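Local atomic coordinates of DNA replication and repair protein RecF (PDB entry 5Z69), a protein that acts as a recombination mediator in the RecFOR DNA repair pathway, an ABC-type ATPase that changes conformation with ATP and probably binds single-stranded DNA. Residues 8-12 against 79-83; 86-92 against 104-108; 201-205 against 231-235. All coordinates share one frame; numbering follows the deposited sequence.

Contacts 1 and 2 belong to the same six-stranded antiparallel sheet. Contact 1 joins strands 9-16 and 74-83, and contact 2 joins 86-96 to 101-105. Strands 74-83 and 86-96 are neighbours, so the two contacts touch. K11 of contact 1 makes a salt bridge with E88 of contact 2. Contact 1 is mostly buried and held by backbone bonds. Contact 2 is partly buried and adds a side-chain amide and waters. Contact 3 lies on the opposite side of the chain's centre, with centres about 35 Å from contact 1. It packs a helix on a strand end through an aromatic ring, with no hydrogen bond across it.

Contact 1: 8-12 against 79-83; sequences MYLKE and GLVRS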
ATOM      1  N   MET A   8     -33.917  -3.138  17.622  1.00 22.43           N
ATOM      2  CA  MET A   8     -33.169  -3.671  18.746  1.00 24.22           C
ATOM      3  C   MET A   8     -33.398  -2.765  19.931  1.00 25.78           C
ATOM      4  O   MET A   8     -33.446  -1.544  19.784  1.00 26.12           O
ATOM      5  CB  MET A   8     -31.663  -3.764  18.428  1.00 25.68           C
ATOM      6  CG  MET A   8     -31.321  -4.839  17.418  1.00 27.95           C
ATOM      7  SD  MET A   8     -31.095  -6.454  18.214  1.00 27.28           S
ATOM      8  CE  MET A   8     -30.901  -7.539  16.805  1.00 20.76           C
ATOM      9  N   TYR A   9     -33.538  -3.372  21.103  1.00 21.82           N
ATOM     10  CA  TYR A   9     -33.927  -2.657  22.306  1.00 26.91           C
ATOM     11  C   TYR A   9     -33.463  -3.463  23.525  1.00 33.61           C
ATOM     12  O   TYR A   9     -33.778  -4.644  23.663  1.00 31.09           O
ATOM     13  CB  TYR A   9     -35.451  -2.435  22.356  1.00 24.48           C
ATOM     14  CG  TYR A   9     -35.939  -1.697  23.609  1.00 27.94           C
ATOM     15  CD1 TYR A   9     -35.906  -0.309  23.673  1.00 36.76           C
ATOM     16  CD2 TYR A   9     -36.441  -2.385  24.707  1.00 26.60           C
ATOM     17  CE1 TYR A   9     -36.350   0.371  24.793  1.00 30.23           C
ATOM     18  CE2 TYR A   9     -36.890  -1.705  25.845  1.00 38.01           C
ATOM     19  CZ  TYR A   9     -36.824  -0.326  25.879  1.00 31.38           C
ATOM     20  OH  TYR A   9     -37.258   0.377  26.979  1.00 41.05           O
ATOM     21  N   LEU A  10     -32.721  -2.814  24.409  1.00 28.52           N
ATOM     22  CA  LEU A  10     -32.247  -3.451  25.631  1.00 22.93           C
ATOM     23  C   LEU A  10     -33.179  -3.062  26.745  1.00 19.34           C
ATOM     24  O   LEU A  10     -33.196  -1.897  27.162  1.00 24.62           O
ATOM     25  CB  LEU A  10     -30.814  -3.016  25.937  1.00 20.71           C
ATOM     26  CG  LEU A  10     -30.187  -3.603  27.204  1.00 30.77           C
ATOM     27  CD1 LEU A  10     -29.992  -5.127  27.065  1.00 25.39           C
ATOM     28  CD2 LEU A  10     -28.869  -2.895  27.543  1.00 29.00           C
ATOM     29  N   LYS A  11     -33.987  -4.006  27.215  1.00 22.12           N
ATOM     30  CA  LYS A  11     -34.981  -3.688  28.225  1.00 25.95           C
ATOM     31  C   LYS A  11     -34.295  -3.431  29.541  1.00 32.43           C
ATOM     32  O   LYS A  11     -34.667  -2.536  30.294  1.00 22.22           O
ATOM     33  CB  LYS A  11     -35.994  -4.830  28.400  1.00 24.09           C
ATOM     34  CG  LYS A  11     -36.587  -5.370  27.106  1.00 33.43           C
ATOM     35  CD  LYS A  11     -37.657  -6.430  27.415  1.00 39.03           C
ATOM     36  CE  LYS A  11     -38.306  -6.971  26.154  1.00 36.60           C
ATOM     37  NZ  LYS A  11     -39.341  -7.977  26.525  1.00 31.70           N
ATOM     38  N   GLU A  12     -33.282  -4.236  29.816  1.00 23.11           N
ATOM     39  CA  GLU A  12     -32.632  -4.180  31.096  1.00 20.14           C
ATOM     40  C   GLU A  12     -31.302  -4.894  31.005  1.00 27.11           C
ATOM     41  O   GLU A  12     -31.067  -5.697  30.091  1.00 22.27           O
ATOM     42  CB  GLU A  12     -33.518  -4.835  32.196  1.00 20.91           C
ATOM     43  CG  GLU A  12     -33.572  -6.331  32.065  1.00 32.58           C
ATOM     44  CD  GLU A  12     -34.183  -7.026  33.274  1.00 38.13           C
ATOM     45  OE1 GLU A  12     -35.351  -6.743  33.599  1.00 30.06           O
ATOM     46  OE2 GLU A  12     -33.495  -7.860  33.903  1.00 33.87           O
ATOM     47  N   GLY A  79     -28.519  -9.589  29.853  1.00 22.18           N
ATOM     48  CA  GLY A  79     -29.348  -8.591  29.188  1.00 21.73           C
ATOM     49  C   GLY A  79     -30.627  -9.236  28.694  1.00 24.63           C
ATOM     50  O   GLY A  79     -30.628 -10.403  28.269  1.00 22.67           O
ATOM     51  N   LEU A  80     -31.716  -8.479  28.742  1.00 19.57           N
ATOM     52  CA  LEU A  80     -32.962  -8.902  28.107  1.00 18.75           C
ATOM     53  C   LEU A  80     -33.184  -7.953  26.936  1.00 24.55           C
ATOM     54  O   LEU A  80     -33.230  -6.743  27.098  1.00 26.67           O
ATOM     55  CB  LEU A  80     -34.141  -8.875  29.088  1.00 19.67           C
ATOM     56  CG  LEU A  80     -34.047  -9.736  30.378  1.00 31.29           C
ATOM     57  CD1 LEU A  80     -35.284  -9.575  31.285  1.00 24.91           C
ATOM     58  CD2 LEU A  80     -33.844 -11.218  30.084  1.00 24.43           C
ATOM     59  N   VAL A  81     -33.278  -8.495  25.739  1.00 20.76           N
ATOM     60  CA  VAL A  81     -33.355  -7.621  24.579  1.00 26.13           C
ATOM     61  C   VAL A  81     -34.600  -7.940  23.764  1.00 27.58           C
ATOM     62  O   VAL A  81     -35.141  -9.050  23.810  1.00 26.77           O
ATOM     63  CB  VAL A  81     -32.084  -7.720  23.658  1.00 27.93           C
ATOM     64  CG1 VAL A  81     -30.785  -7.630  24.471  1.00 24.74           C
ATOM     65  CG2 VAL A  81     -32.103  -8.981  22.812  1.00 35.14           C
ATOM     66  N   ARG A  82     -35.086  -6.937  23.058  1.00 28.92           N
ATOM     67  CA  ARG A  82     -36.152  -7.128  22.087  0.56 30.65           C
ATOM     68  C   ARG A  82     -35.537  -6.895  20.709  1.00 29.31           C
ATOM     69  O   ARG A  82     -34.650  -6.058  20.563  1.00 24.55           O
ATOM     70  CB  ARG A  82     -37.321  -6.173  22.363  0.56 30.86           C
ATOM     71  CG  ARG A  82     -38.479  -6.283  21.380  0.56 30.64           C
ATOM     72  CD  ARG A  82     -39.739  -5.608  21.908  0.56 31.24           C
ATOM     73  NE  ARG A  82     -40.893  -5.963  21.079  0.56 36.64           N
ATOM     74  CZ  ARG A  82     -42.147  -5.595  21.326  0.56 28.82           C
ATOM     75  NH1 ARG A  82     -42.434  -4.846  22.370  0.56 23.32           N
ATOM     76  NH2 ARG A  82     -43.114  -5.965  20.508  0.56 24.06           N
ATOM     77  N   SER A  83     -35.966  -7.650  19.701  1.00 24.03           N
ATOM     78  CA  SER A  83     -35.462  -7.386  18.359  1.00 25.27           C
ATOM     79  C   SER A  83     -36.585  -7.701  17.378  1.00 26.68           C
ATOM     80  O   SER A  83     -37.679  -8.050  17.803  1.00 27.80           O
ATOM     81  CB  SER A  83     -34.192  -8.204  18.065  1.00 25.12           C
ATOM     82  OG  SER A  83     -34.485  -9.575  17.867  1.00 30.06           O
TER
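Y9 and R82 form a hydrogen-bonded pair in the antiparallel sheet, and L10 and V81 form the non-hydrogen-bonded pair beside them. R82 N donates to Y9 O at 2.7 Å; the return bond from Y9 N is weak. On the next pair the register slips by one residue, a beta bulge at K11. The K11 backbone has helical angles there, and its N still reaches L80 O at 2.8 Å. The bulge turns the K11 side chain over strand 79-83. CB and CG both lie 3.6 Å from L80 O. Beyond CG the chain is extended, and CE comes to 4.0 Å from R82 CB. NZ then passes the strand and makes a salt bridge with E88, a hydrogen bond to Y87 O and a cation-pi contact with the Y87 ring. At L10, CD1 packs on V81 CG1 at 3.7 Å. L80 N closes the bulge by bonding to E12 O. E12 has CG between its backbone N and carbonyl carbon (chi1 72°), which lays the side chain alongside L80. There E12 CD sits 3.4 Å from L80 CD1.

Contact 2: 86-92 against 104-108; sequences FYEKKIE and KVNGN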
ATOM      1  N   PHE A  86     -37.956 -11.153  18.068  1.00 28.54           N
ATOM      2  CA  PHE A  86     -38.048 -11.626  19.450  1.00 30.17           C
ATOM      3  C   PHE A  86     -38.668 -10.591  20.337  1.00 25.13           C
ATOM      4  O   PHE A  86     -38.084  -9.528  20.501  1.00 27.30           O
ATOM      5  CB  PHE A  86     -36.651 -12.001  19.991  1.00 29.20           C
ATOM      6  CG  PHE A  86     -36.087 -13.239  19.368  1.00 32.21           C
ATOM      7  CD1 PHE A  86     -35.426 -13.170  18.157  1.00 30.63           C
ATOM      8  CD2 PHE A  86     -36.247 -14.474  19.978  1.00 32.04           C
ATOM      9  CE1 PHE A  86     -34.926 -14.305  17.551  1.00 31.58           C
ATOM     10  CE2 PHE A  86     -35.753 -15.625  19.376  1.00 31.07           C
ATOM     11  CZ  PHE A  86     -35.069 -15.524  18.151  1.00 23.36           C
ATOM     12  N   TYR A  87     -39.857 -10.884  20.895  1.00 22.03           N
ATOM     13  CA  TYR A  87     -40.390 -10.054  21.977  1.00 31.93           C
ATOM     14  C   TYR A  87     -39.379 -10.021  23.128  1.00 34.66           C
ATOM     15  O   TYR A  87     -39.188  -8.990  23.783  1.00 26.99           O
ATOM     16  CB  TYR A  87     -41.752 -10.571  22.469  1.00 29.33           C
ATOM     17  CG  TYR A  87     -42.274  -9.943  23.755  1.00 29.84           C
ATOM     18  CD1 TYR A  87     -42.821  -8.653  23.773  1.00 25.32           C
ATOM     19  CD2 TYR A  87     -42.232 -10.646  24.950  1.00 29.49           C
ATOM     20  CE1 TYR A  87     -43.296  -8.099  24.966  1.00 23.11           C
ATOM     21  CE2 TYR A  87     -42.705 -10.103  26.132  1.00 39.06           C
ATOM     22  CZ  TYR A  87     -43.240  -8.832  26.133  1.00 34.47           C
ATOM     23  OH  TYR A  87     -43.708  -8.305  27.327  1.00 37.81           O
ATOM     24  N   GLU A  88     -38.720 -11.143  23.382  1.00 27.03           N
ATOM     25  CA  GLU A  88     -37.667 -11.124  24.403  1.00 33.48           C
ATOM     26  C   GLU A  88     -36.603 -12.185  24.140  1.00 22.56           C
ATOM     27  O   GLU A  88     -36.918 -13.320  23.821  1.00 26.03           O
ATOM     28  CB  GLU A  88     -38.254 -11.300  25.812  1.00 35.18           C
ATOM     29  CG  GLU A  88     -37.204 -11.104  26.925  1.00 33.36           C
ATOM     30  CD  GLU A  88     -37.797 -10.807  28.300  1.00 29.89           C
ATOM     31  OE1 GLU A  88     -37.520 -11.573  29.243  1.00 34.08           O
ATOM     32  OE2 GLU A  88     -38.510  -9.789  28.453  1.00 33.14           O
ATOM     33  N   LYS A  89     -35.338 -11.796  24.233  1.00 30.78           N
ATOM     34  CA  LYS A  89     -34.246 -12.753  24.119  1.00 25.79           C
ATOM     35  C   LYS A  89     -33.297 -12.507  25.282  1.00 31.62           C
ATOM     36  O   LYS A  89     -32.863 -11.368  25.525  1.00 23.01           O
ATOM     37  CB  LYS A  89     -33.518 -12.631  22.771  1.00 26.96           C
ATOM     38  CG  LYS A  89     -32.173 -13.391  22.693  1.00 27.56           C
ATOM     39  CD  LYS A  89     -31.515 -13.248  21.304  1.00 22.00           C
ATOM     40  CE  LYS A  89     -32.200 -14.170  20.295  1.00 26.00           C
ATOM     41  NZ  LYS A  89     -31.740 -13.923  18.897  1.00 29.75           N
ATOM     42  N   LYS A  90     -33.029 -13.571  26.032  1.00 24.27           N
ATOM     43  CA  LYS A  90     -32.119 -13.482  27.170  1.00 21.54           C
ATOM     44  C   LYS A  90     -30.696 -13.773  26.727  1.00 22.48           C
ATOM     45  O   LYS A  90     -30.421 -14.807  26.114  1.00 28.77           O
ATOM     46  CB  LYS A  90     -32.541 -14.457  28.301  1.00 19.66           C
ATOM     47  CG  LYS A  90     -31.691 -14.273  29.597  1.00 24.98           C
ATOM     48  CD  LYS A  90     -31.784 -15.472  30.580  1.00 31.08           C
ATOM     49  CE  LYS A  90     -33.195 -15.778  30.982  1.00 38.88           C
ATOM     50  NZ  LYS A  90     -33.236 -16.905  31.972  1.00 40.08           N
ATOM     51  N   ILE A  91     -29.783 -12.861  27.023  1.00 21.50           N
ATOM     52  CA  ILE A  91     -28.396 -13.084  26.669  1.00 19.35           C
ATOM     53  C   ILE A  91     -27.552 -13.015  27.919  1.00 20.24           C
ATOM     54  O   ILE A  91     -27.500 -11.978  28.596  1.00 23.58           O
ATOM     55  CB  ILE A  91     -27.880 -12.031  25.641  1.00 14.65           C
ATOM     56  CG1 ILE A  91     -28.760 -12.017  24.379  1.00 19.59           C
ATOM     57  CG2 ILE A  91     -26.376 -12.273  25.297  1.00 18.78           C
ATOM     58  CD1 ILE A  91     -28.246 -10.963  23.341  1.00 21.21           C
ATOM     59  N   GLU A  92     -26.885 -14.123  28.219  1.00 22.21           N
ATOM     60  CA  GLU A  92     -26.042 -14.216  29.410  1.00 26.46           C
ATOM     61  C   GLU A  92     -24.581 -14.457  29.102  1.00 25.48           C
ATOM     62  O   GLU A  92     -24.241 -15.313  28.278  1.00 22.98           O
ATOM     63  CB  GLU A  92     -26.514 -15.349  30.304  1.00 22.94           C
ATOM     64  CG  GLU A  92     -27.935 -15.231  30.776  1.00 29.37           C
ATOM     65  CD  GLU A  92     -28.337 -16.492  31.484  1.00 28.72           C
ATOM     66  OE1 GLU A  92     -28.696 -17.447  30.769  1.00 28.64           O
ATOM     67  OE2 GLU A  92     -28.226 -16.557  32.740  1.00 27.50           O
ATOM     68  N   LYS A 104     -24.848 -17.823  27.105  1.00 18.96           N
ATOM     69  CA  LYS A 104     -26.133 -18.458  26.813  1.00 25.71           C
ATOM     70  C   LYS A 104     -27.106 -17.524  26.106  1.00 25.26           C
ATOM     71  O   LYS A 104     -27.226 -16.362  26.484  1.00 26.16           O
ATOM     72  CB  LYS A 104     -26.775 -18.954  28.099  1.00 25.46           C
ATOM     73  CG  LYS A 104     -25.960 -19.990  28.862  1.00 32.18           C
ATOM     74  CD  LYS A 104     -26.765 -20.482  30.061  1.00 33.45           C
ATOM     75  CE  LYS A 104     -26.106 -21.654  30.757  1.00 38.10           C
ATOM     76  NZ  LYS A 104     -27.005 -22.131  31.885  1.00 37.01           N
ATOM     77  N   VAL A 105     -27.810 -18.042  25.101  1.00 24.02           N
ATOM     78  CA  VAL A 105     -28.929 -17.319  24.489  1.00 23.41           C
ATOM     79  C   VAL A 105     -30.227 -18.080  24.746  1.00 27.36           C
ATOM     80  O   VAL A 105     -30.373 -19.248  24.368  1.00 28.13           O
ATOM     81  CB  VAL A 105     -28.739 -17.115  22.982  1.00 22.55           C
ATOM     82  CG1 VAL A 105     -29.973 -16.426  22.383  1.00 36.63           C
ATOM     83  CG2 VAL A 105     -27.531 -16.268  22.747  1.00 24.21           C
ATOM     84  N   ASN A 106     -31.157 -17.408  25.406  1.00 22.86           N
ATOM     85  CA  ASN A 106     -32.390 -18.026  25.863  1.00 29.44           C
ATOM     86  C   ASN A 106     -32.109 -19.328  26.596  1.00 38.55           C
ATOM     87  O   ASN A 106     -32.816 -20.319  26.426  1.00 33.92           O
ATOM     88  CB  ASN A 106     -33.358 -18.241  24.683  1.00 33.34           C
ATOM     89  CG  ASN A 106     -34.045 -16.946  24.257  1.00 39.56           C
ATOM     90  OD1 ASN A 106     -34.149 -16.010  25.052  1.00 28.32           O
ATOM     91  ND2 ASN A 106     -34.514 -16.885  23.003  1.00 32.29           N
ATOM     92  N   GLY A 107     -31.084 -19.323  27.439  1.00 30.74           N
ATOM     93  CA  GLY A 107     -30.823 -20.498  28.269  1.00 30.65           C
ATOM     94  C   GLY A 107     -30.034 -21.592  27.555  1.00 36.29           C
ATOM     95  O   GLY A 107     -29.676 -22.589  28.164  1.00 41.09           O
ATOM     96  N   ASN A 108     -29.743 -21.422  26.266  1.00 32.32           N
ATOM     97  CA  ASN A 108     -28.911 -22.413  25.582  1.00 35.07           C
ATOM     98  C   ASN A 108     -27.465 -21.961  25.518  1.00 34.81           C
ATOM     99  O   ASN A 108     -27.157 -20.887  24.995  1.00 28.87           O
ATOM    100  CB  ASN A 108     -29.406 -22.698  24.166  1.00 32.50           C
ATOM    101  CG  ASN A 108     -30.879 -23.037  24.121  1.00 48.23           C
ATOM    102  OD1 ASN A 108     -31.611 -22.541  23.263  1.00 59.25           O
ATOM    103  ND2 ASN A 108     -31.329 -23.869  25.060  1.00 49.19           N
TER
HETATM  104  O   HOH W   1     -37.196 -16.027  22.512  1.00 37.57           O
HETATM  105  O   HOH W   2     -29.682 -16.935  28.260  1.00 21.12           O
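In the beta hairpin of strands 86-96 and 101-105, E92 and K104 form a hydrogen-bonded pair, with I91 and V105 as the non-hydrogen-bonded pair next to it. The E92 N to K104 O bond is nearly straight (176°). From V105 the chain enters a type I' turn that ends at N108 and leads into strand 108-109. N106, in the turn, carries on the pairing in two ways. Its N donates to K90 O at 2.8 Å. Its side chain then stands in for a backbone carbonyl: OD1 accepts from K90 N at 2.9 Å, the donor tilted 33° from the amide plane. CG of N106 lies beside its own backbone N (chi1 -77°), which brings the amide back to K90 N. On the face with V105, K89 runs across the valine, and its CD meets V105 CG1 at 3.7 Å. Past the bend at chi3, K89 CE lies over the centre of the F86 ring and NZ bonds to H119. Were K89 cut back to an alanine, V105 CG1 and the F86 ring would probably lose the chain that packs between them, and H119 its bond to NZ. On the other face, E92 OE1 lies 3.6 Å from K104 CB, and E92 OE2 bonds to Y76. Water 2 accepts from G107 N at 2.9 Å and sits close to E92 OE1. Water 1 donates to E88 O, accepts weakly from N106 ND2, and lies in the plane of the F86 ring at its edge.

Contact 3: 201-205 against 231-235; sequences IKVRN and YLNSA
Y231 meets I201, R204 and N205 where helix 186-222 packs on the end of strand 227-232. Most of the contact is van der Waals packing. With CG anti to the backbone N (chi1 177°), the Y231 side chain points toward the helix, and its OH lies 3.4 Å from I201 CA. The ring crosses the I201 side chain at about a right angle. I201 CG2 lies 4.0 Å from Y231 CE2. I201 CG1 runs beside the Y231 hydroxyl, and CD1 goes on to S234 OG at 3.7 Å and the methyl of A235. R204 CB and CD also lie beside the hydroxyl, with CD 3.5 Å from Y231 OH. N233 CB, from the tyrosine's own segment, covers one ring face toward the rim.

Polar atoms approach the ring at its edge. N205 OD1 is in the ring plane, 3.8 Å from Y231 CD2, and the amide and ring are nearly coplanar, 23° apart. I201 O also lies near that plane, but it is the acceptor of N205 N in the helix.

The hydrogen bonds run within the segments or to residues outside them. N233 OD1 accepts from A235 N at 3.0 Å in an Asx turn, which shapes the chain leaving the strand. E274 joins both sides, its OE1 bonded to Y231 OH and in a salt bridge with R204 NH1, its OE2 bonded to S234 OG, while R204 NH2 forms a salt bridge with D145.

Around this joint, helix 243-256 packs on I201 and A235 through I246, helix 137-151 lies against R204, and L232 of the strand touches V287 of the second subunit.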
ATOM      1  N   ILE A 201     -10.735 -11.903   0.871  1.00 28.58           N
ATOM      2  CA  ILE A 201     -10.453 -10.713   0.072  1.00 28.10           C
ATOM      3  C   ILE A 201     -11.706 -10.281  -0.678  1.00 30.71           C
ATOM      4  O   ILE A 201     -12.065  -9.101  -0.683  1.00 30.39           O
ATOM      5  CB  ILE A 201      -9.296 -10.967  -0.919  1.00 38.26           C
ATOM      6  CG1 ILE A 201      -7.972 -10.941  -0.163  1.00 43.98           C
ATOM      7  CG2 ILE A 201      -9.306  -9.931  -2.057  1.00 31.65           C
ATOM      8  CD1 ILE A 201      -6.847 -11.666  -0.869  1.00 41.55           C
ATOM      9  N   LYS A 202     -12.400 -11.246  -1.273  1.00 36.18           N
ATOM     10  CA  LYS A 202     -13.603 -10.938  -2.039  1.00 35.15           C
ATOM     11  C   LYS A 202     -14.651 -10.227  -1.182  1.00 46.76           C
ATOM     12  O   LYS A 202     -15.227  -9.216  -1.594  1.00 36.05           O
ATOM     13  CB  LYS A 202     -14.205 -12.210  -2.644  1.00 42.00           C
ATOM     14  CG  LYS A 202     -15.402 -11.917  -3.538  1.00 52.13           C
ATOM     15  CD  LYS A 202     -16.507 -12.949  -3.410  1.00 58.70           C
ATOM     16  CE  LYS A 202     -17.276 -12.777  -2.099  1.00 61.35           C
ATOM     17  NZ  LYS A 202     -18.437 -13.713  -1.958  1.00 53.40           N
ATOM     18  N   VAL A 203     -14.891 -10.742   0.018  1.00 39.44           N
ATOM     19  CA  VAL A 203     -15.894 -10.132   0.869  1.00 33.76           C
ATOM     20  C   VAL A 203     -15.427  -8.791   1.430  1.00 27.10           C
ATOM     21  O   VAL A 203     -16.220  -7.842   1.535  1.00 33.43           O
ATOM     22  CB  VAL A 203     -16.281 -11.062   2.028  1.00 38.64           C
ATOM     23  CG1 VAL A 203     -17.196 -10.324   3.018  1.00 39.54           C
ATOM     24  CG2 VAL A 203     -16.939 -12.320   1.481  1.00 34.89           C
ATOM     25  N   ARG A 204     -14.152  -8.704   1.793  1.00 32.70           N
ATOM     26  CA  ARG A 204     -13.614  -7.432   2.266  1.00 30.59           C
ATOM     27  C   ARG A 204     -13.788  -6.350   1.208  1.00 44.27           C
ATOM     28  O   ARG A 204     -14.120  -5.204   1.534  1.00 34.95           O
ATOM     29  CB  ARG A 204     -12.140  -7.549   2.640  1.00 29.38           C
ATOM     30  CG  ARG A 204     -11.886  -8.206   3.989  1.00 28.56           C
ATOM     31  CD  ARG A 204     -10.396  -8.214   4.307  1.00 33.19           C
ATOM     32  NE  ARG A 204     -10.163  -8.801   5.614  1.00 32.26           N
ATOM     33  CZ  ARG A 204      -8.971  -8.978   6.160  1.00 39.63           C
ATOM     34  NH1 ARG A 204      -7.869  -8.616   5.505  1.00 28.69           N
ATOM     35  NH2 ARG A 204      -8.881  -9.528   7.364  1.00 26.02           N
ATOM     36  N   ASN A 205     -13.569  -6.723  -0.054  1.00 40.95           N
ATOM     37  CA  ASN A 205     -13.756  -5.787  -1.167  1.00 42.26           C
ATOM     38  C   ASN A 205     -15.204  -5.343  -1.285  1.00 35.14           C
ATOM     39  O   ASN A 205     -15.490  -4.152  -1.444  1.00 37.27           O
ATOM     40  CB  ASN A 205     -13.316  -6.404  -2.490  1.00 37.70           C
ATOM     41  CG  ASN A 205     -13.237  -5.370  -3.616  1.00 38.91           C
ATOM     42  OD1 ASN A 205     -12.382  -4.489  -3.604  1.00 44.11           O
ATOM     43  ND2 ASN A 205     -14.140  -5.473  -4.574  1.00 39.40           N
ATOM     44  N   TYR A 231      -7.968  -0.391  -1.267  1.00 44.03           N
ATOM     45  CA  TYR A 231      -7.820  -1.670  -0.600  1.00 48.50           C
ATOM     46  C   TYR A 231      -6.508  -2.323  -1.017  1.00 43.05           C
ATOM     47  O   TYR A 231      -6.380  -2.840  -2.129  1.00 46.87           O
ATOM     48  CB  TYR A 231      -9.026  -2.573  -0.922  1.00 40.87           C
ATOM     49  CG  TYR A 231      -8.985  -3.980  -0.341  1.00 43.80           C
ATOM     50  CD1 TYR A 231      -8.170  -4.301   0.752  1.00 41.05           C
ATOM     51  CD2 TYR A 231      -9.766  -4.988  -0.897  1.00 32.34           C
ATOM     52  CE1 TYR A 231      -8.136  -5.584   1.263  1.00 35.31           C
ATOM     53  CE2 TYR A 231      -9.748  -6.276  -0.387  1.00 28.82           C
ATOM     54  CZ  TYR A 231      -8.938  -6.563   0.690  1.00 33.31           C
ATOM     55  OH  TYR A 231      -8.918  -7.843   1.165  1.00 29.49           O
ATOM     56  N   LEU A 232      -5.538  -2.299  -0.106  1.00 40.23           N
ATOM     57  CA  LEU A 232      -4.242  -2.929  -0.335  1.00 42.98           C
ATOM     58  C   LEU A 232      -4.297  -4.412  -0.002  1.00 35.88           C
ATOM     59  O   LEU A 232      -3.780  -4.840   1.046  1.00 39.88           O
ATOM     60  CB  LEU A 232      -3.155  -2.248   0.503  1.00 43.45           C
ATOM     61  CG  LEU A 232      -3.042  -0.733   0.327  1.00 52.31           C
ATOM     62  CD1 LEU A 232      -1.793  -0.208   1.023  1.00 49.92           C
ATOM     63  CD2 LEU A 232      -3.028  -0.397  -1.152  1.00 58.27           C
ATOM     64  N   ASN A 233      -4.915  -5.199  -0.880  1.00 32.30           N
ATOM     65  CA  ASN A 233      -5.039  -6.631  -0.623  1.00 39.56           C
ATOM     66  C   ASN A 233      -3.752  -7.397  -0.927  1.00 43.63           C
ATOM     67  O   ASN A 233      -2.837  -6.891  -1.607  1.00 42.66           O
ATOM     68  CB  ASN A 233      -6.212  -7.229  -1.407  1.00 44.72           C
ATOM     69  CG  ASN A 233      -5.989  -7.221  -2.897  1.00 44.15           C
ATOM     70  OD1 ASN A 233      -5.261  -8.061  -3.434  1.00 47.76           O
ATOM     71  ND2 ASN A 233      -6.639  -6.292  -3.585  1.00 36.82           N
ATOM     72  N   SER A 234      -3.690  -8.621  -0.419  1.00 32.30           N
ATOM     73  CA  SER A 234      -2.444  -9.384  -0.417  1.00 36.00           C
ATOM     74  C   SER A 234      -2.216 -10.117  -1.738  1.00 35.58           C
ATOM     75  O   SER A 234      -1.170 -10.738  -1.933  1.00 36.68           O
ATOM     76  CB  SER A 234      -2.434 -10.385   0.739  1.00 34.30           C
ATOM     77  OG  SER A 234      -3.691 -11.035   0.864  1.00 35.27           O
ATOM     78  N   ALA A 235      -3.207 -10.054  -2.619  1.00 33.43           N
ATOM     79  CA  ALA A 235      -3.134 -10.679  -3.930  1.00 37.73           C
ATOM     80  C   ALA A 235      -2.530  -9.692  -4.943  1.00 41.89           C
ATOM     81  O   ALA A 235      -2.226 -10.087  -6.059  1.00 41.57           O
ATOM     82  CB  ALA A 235      -4.499 -11.129  -4.393  1.00 34.49           C
TER